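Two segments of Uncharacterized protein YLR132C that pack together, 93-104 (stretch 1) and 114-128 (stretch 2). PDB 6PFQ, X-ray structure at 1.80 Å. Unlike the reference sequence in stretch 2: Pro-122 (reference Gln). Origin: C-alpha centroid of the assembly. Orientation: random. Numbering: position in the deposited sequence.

Stretch 1 (93-104) SVPVALSGGWLV
Stretch 2 114-128: FLAVGLSEPARGRLK

The most unusual feature of this contact is a break in the pairing, where stretch 1 turns a corner at Gly-100 and Gly-101 while strand 114-119 runs on, and a water fills the gap. That water donates to Ser-99 O (2.8 Å) and Gly-101 O (2.7 Å) and accepts from Gly-118 N (2.9 Å), so the corner leaves none of these backbone groups unpaired. Gly-100 sits at phi/psi 88/-164, where a CB would jam against the carbonyl of Ser-99; Gly-101 (-101/-174) has room for one.

The pairing is antiparallel on each side of the corner. Beyond it, Leu-103 N donates to Ala-116 O (2.8 Å) and Ala-116 N returns to Leu-103 O (2.9 Å), while Val-104 faces Leu-115 as a non-hydrogen-bonded pair, CA to CA 4.8 Å. The N-to-C directions of strands 102-104 and 114-119 are nevertheless 129° apart, and their axes come within 4.5 Å. Before the corner, Ser-99 N donates to Gly-118 O (2.9 Å), and Leu-98 lies opposite Leu-119, their CA atoms 4.3 Å apart with side chains diverging. Ser-120 N then donates to Ala-97 O at 2.8 Å, nearly straight at 171°.

Trp-102 (chi1 m, chi2 124°) carries its indole back to strand 114-119. Leu-115, chi1 t and chi2 p, sets CD2 over the six-membered ring, 3.8 Å from its centroid and 12° off the normal. Val-117 (t) puts CG2 3.6 Å from Trp-102 CZ3, and its CG1 lies 3.7 Å from Leu-98 CB. Leu-98 (m, t) also brings CD2 to 3.8 Å from Leu-119 CD1. On the sheet face of Leu-103 and Ala-116, Gly-118 leaves space: a CB there would clash with Arg-124 NH2. Arg-124 reaches back with NE donating to Leu-119 O at 2.7 Å.

Ser-120 (chi1 p) then starts helix 121-128, its OG capping Ala-123 N at 3.3 Å. The helix runs at 147° to strand 94-96, with axes 7.4 Å apart at closest approach. Ala-123 is small enough for close backbone packing: its CB is 3.5 Å from Pro-95 O and 4.2 Å from Val-96 CA. A second water donates to Pro-95 O (2.8 Å) and Ala-123 O (2.9 Å), bridging strand to helix. Farther along, Arg-126 lays CG 3.9 Å from Pro-95 CD while its end leads away, and buried Val-94 (m) meets Leu-127 (m, t), CG2 to CD2 4.3 Å. Pro-122, which differs from the reference, makes no contact with stretch 1.

Together the stretches bury 991 Å², both sides summed. Ala-97 N is the one polar atom buried here without a partner.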

# COMPACT_ATOMS: atom_id res chain seq x y z
N SER A 93 5.25 18.89 1.60
CA SER A 93 5.13 17.79 0.68
C SER A 93 5.93 16.68 1.32
O SER A 93 6.79 16.96 2.16
CB SER A 93 5.69 18.13 -0.70
OG SER A 93 7.09 18.26 -0.60
N VAL A 94 5.67 15.45 0.92
CA VAL A 94 6.50 14.34 1.37
C VAL A 94 6.94 13.58 0.13
O VAL A 94 6.16 13.41 -0.82
CB VAL A 94 5.75 13.43 2.36
CG1 VAL A 94 5.50 14.16 3.68
CG2 VAL A 94 4.47 12.92 1.75
N PRO A 95 8.19 13.13 0.10
CA PRO A 95 8.67 12.33 -1.02
C PRO A 95 8.29 10.87 -0.82
O PRO A 95 8.20 10.38 0.30
CB PRO A 95 10.19 12.52 -0.94
CG PRO A 95 10.45 12.68 0.55
CD PRO A 95 9.22 13.37 1.13
N VAL A 96 8.02 10.20 -1.94
CA VAL A 96 7.80 8.76 -1.90
C VAL A 96 8.79 8.11 -2.86
O VAL A 96 8.76 8.35 -4.07
CB VAL A 96 6.36 8.37 -2.25
CG1 VAL A 96 6.22 6.87 -2.23
CG2 VAL A 96 5.40 8.97 -1.24
N ALA A 97 9.63 7.24 -2.32
CA ALA A 97 10.57 6.47 -3.12
C ALA A 97 10.73 5.14 -2.41
O ALA A 97 10.31 4.99 -1.26
CB ALA A 97 11.93 7.18 -3.28
N LEU A 98 11.26 4.15 -3.13
CA LEU A 98 11.24 2.76 -2.67
C LEU A 98 12.66 2.23 -2.50
O LEU A 98 13.60 2.69 -3.14
CB LEU A 98 10.48 1.89 -3.66
CG LEU A 98 9.09 2.54 -3.89
CD1 LEU A 98 8.51 2.02 -5.18
CD2 LEU A 98 8.17 2.32 -2.66
N SER A 99 12.80 1.23 -1.63
CA SER A 99 14.12 0.67 -1.41
C SER A 99 13.96 -0.83 -1.20
O SER A 99 12.90 -1.28 -0.72
CB SER A 99 14.73 1.36 -0.18
OG SER A 99 15.85 0.69 0.24
N GLY A 100 14.98 -1.61 -1.58
CA GLY A 100 14.97 -3.01 -1.19
C GLY A 100 14.25 -3.86 -2.23
O GLY A 100 14.04 -3.46 -3.37
N GLY A 101 13.90 -5.08 -1.81
CA GLY A 101 13.39 -6.08 -2.72
C GLY A 101 11.87 -6.24 -2.66
O GLY A 101 11.15 -5.50 -1.98
N TRP A 102 11.39 -7.24 -3.39
CA TRP A 102 9.97 -7.54 -3.38
C TRP A 102 9.53 -8.01 -2.01
O TRP A 102 10.23 -8.78 -1.34
CB TRP A 102 9.64 -8.65 -4.37
CG TRP A 102 9.74 -8.29 -5.78
CD1 TRP A 102 10.51 -8.94 -6.73
CD2 TRP A 102 9.02 -7.25 -6.50
NE1 TRP A 102 10.32 -8.37 -7.94
CE2 TRP A 102 9.42 -7.33 -7.84
CE3 TRP A 102 8.09 -6.26 -6.12
CZ2 TRP A 102 8.93 -6.45 -8.83
CZ3 TRP A 102 7.58 -5.40 -7.11
CH2 TRP A 102 8.01 -5.51 -8.45
N LEU A 103 8.33 -7.56 -1.61
CA LEU A 103 7.64 -8.04 -0.42
C LEU A 103 6.28 -8.60 -0.86
O LEU A 103 5.75 -8.20 -1.89
CB LEU A 103 7.43 -6.92 0.57
CG LEU A 103 8.69 -6.09 0.88
CD1 LEU A 103 8.31 -4.91 1.73
CD2 LEU A 103 9.68 -6.96 1.64
N VAL A 104 5.73 -9.53 -0.08
CA VAL A 104 4.36 -9.98 -0.34
C VAL A 104 3.58 -9.81 0.95
O VAL A 104 3.98 -10.35 1.99
CB VAL A 104 4.27 -11.43 -0.85
CG1 VAL A 104 2.78 -11.75 -1.15
CG2 VAL A 104 5.14 -11.61 -2.15
N PHE A 114 -0.38 -9.28 -2.04
CA PHE A 114 0.04 -8.08 -2.73
C PHE A 114 1.54 -8.05 -2.89
O PHE A 114 2.27 -8.16 -1.91
CB PHE A 114 -0.39 -6.86 -1.91
CG PHE A 114 -1.88 -6.59 -1.99
CD1 PHE A 114 -2.76 -7.29 -1.18
CD2 PHE A 114 -2.37 -5.64 -2.87
CE1 PHE A 114 -4.15 -7.07 -1.26
CE2 PHE A 114 -3.75 -5.39 -2.92
CZ PHE A 114 -4.62 -6.12 -2.12
N LEU A 115 1.99 -7.86 -4.13
CA LEU A 115 3.41 -7.72 -4.43
C LEU A 115 3.78 -6.25 -4.27
O LEU A 115 3.19 -5.39 -4.94
CB LEU A 115 3.66 -8.18 -5.88
CG LEU A 115 5.12 -8.11 -6.33
CD1 LEU A 115 5.95 -9.20 -5.62
CD2 LEU A 115 5.20 -8.27 -7.88
N ALA A 116 4.75 -5.95 -3.40
CA ALA A 116 5.00 -4.61 -2.91
C ALA A 116 6.51 -4.37 -2.84
O ALA A 116 7.32 -5.31 -2.87
CB ALA A 116 4.36 -4.40 -1.51
N VAL A 117 6.87 -3.09 -2.71
CA VAL A 117 8.24 -2.69 -2.34
C VAL A 117 8.15 -1.72 -1.18
O VAL A 117 7.24 -0.88 -1.13
CB VAL A 117 8.99 -2.05 -3.55
CG1 VAL A 117 10.50 -1.81 -3.17
CG2 VAL A 117 8.84 -2.98 -4.81
N GLY A 118 9.05 -1.87 -0.20
CA GLY A 118 9.02 -0.98 0.95
C GLY A 118 9.49 0.44 0.63
O GLY A 118 10.27 0.70 -0.29
N LEU A 119 9.02 1.40 1.43
CA LEU A 119 9.48 2.77 1.22
C LEU A 119 10.94 2.94 1.63
O LEU A 119 11.43 2.28 2.57
CB LEU A 119 8.65 3.76 2.03
CG LEU A 119 7.55 4.47 1.19
CD1 LEU A 119 6.56 3.43 0.61
CD2 LEU A 119 6.80 5.50 2.05
N SER A 120 11.62 3.87 0.96
CA SER A 120 13.01 4.19 1.31
C SER A 120 13.11 4.82 2.70
O SER A 120 12.14 5.32 3.29
CB SER A 120 13.61 5.14 0.27
OG SER A 120 13.06 6.44 0.45
N GLU A 121 14.34 4.76 3.25
CA GLU A 121 14.56 5.33 4.58
C GLU A 121 14.17 6.80 4.66
O GLU A 121 13.46 7.17 5.61
CB GLU A 121 16.02 5.12 5.01
CG GLU A 121 16.19 5.45 6.46
CD GLU A 121 17.64 5.29 6.92
OE1 GLU A 121 18.56 5.32 6.09
OE2 GLU A 121 17.82 5.10 8.12
N PRO A 122 14.55 7.66 3.72
CA PRO A 122 14.09 9.07 3.82
C PRO A 122 12.58 9.22 3.68
O PRO A 122 12.00 10.06 4.35
CB PRO A 122 14.83 9.77 2.67
CG PRO A 122 15.98 8.86 2.31
CD PRO A 122 15.48 7.47 2.58
N ALA A 123 11.93 8.42 2.83
CA ALA A 123 10.48 8.51 2.73
C ALA A 123 9.81 8.12 4.05
O ALA A 123 8.89 8.80 4.51
CB ALA A 123 9.96 7.63 1.58
N ARG A 124 10.28 7.05 4.69
CA ARG A 124 9.69 6.69 5.97
C ARG A 124 9.93 7.77 7.01
O ARG A 124 9.03 8.09 7.80
CB ARG A 124 10.24 5.36 6.47
CG ARG A 124 9.93 4.24 5.43
CD ARG A 124 10.07 2.83 6.04
NE ARG A 124 10.29 1.80 5.02
CZ ARG A 124 10.17 0.49 5.23
NH1 ARG A 124 9.71 0.03 6.41
NH2 ARG A 124 10.46 -0.36 4.26
N GLY A 125 11.14 8.34 7.01
CA GLY A 125 11.47 9.36 8.00
C GLY A 125 10.58 10.58 7.89
O GLY A 125 10.14 11.13 8.90
N ARG A 126 10.28 11.01 6.65
CA ARG A 126 9.40 12.16 6.47
C ARG A 126 7.95 11.84 6.81
O ARG A 126 7.20 12.75 7.18
CB ARG A 126 9.48 12.67 5.04
CG ARG A 126 10.84 13.28 4.69
CD ARG A 126 11.18 14.44 5.63
NE ARG A 126 12.22 15.28 5.03
CZ ARG A 126 13.15 15.95 5.71
NH1 ARG A 126 13.22 15.87 7.03
NH2 ARG A 126 14.03 16.69 5.05
N LEU A 127 7.54 10.57 6.75
CA LEU A 127 6.19 10.23 7.15
C LEU A 127 6.06 9.97 8.65
O LEU A 127 4.94 9.90 9.16
CB LEU A 127 5.72 8.99 6.34
CG LEU A 127 5.31 9.31 4.91
CD1 LEU A 127 5.11 8.04 4.12
CD2 LEU A 127 3.99 10.14 4.95
N LYS A 128 7.17 9.81 9.36
CA LYS A 128 7.09 9.56 10.79
C LYS A 128 6.21 10.56 11.54
O LYS A 128 5.40 10.12 12.37
CB LYS A 128 8.49 9.52 11.41
CG LYS A 128 8.47 9.17 12.88
CD LYS A 128 9.89 8.96 13.39
CE LYS A 128 9.89 8.55 14.86
NZ LYS A 128 9.32 7.18 15.04
O HOH W 1 7.72 10.91 2.97
O HOH W 2 11.41 -3.52 -0.14
O HOH W 3 16.56 3.62 1.74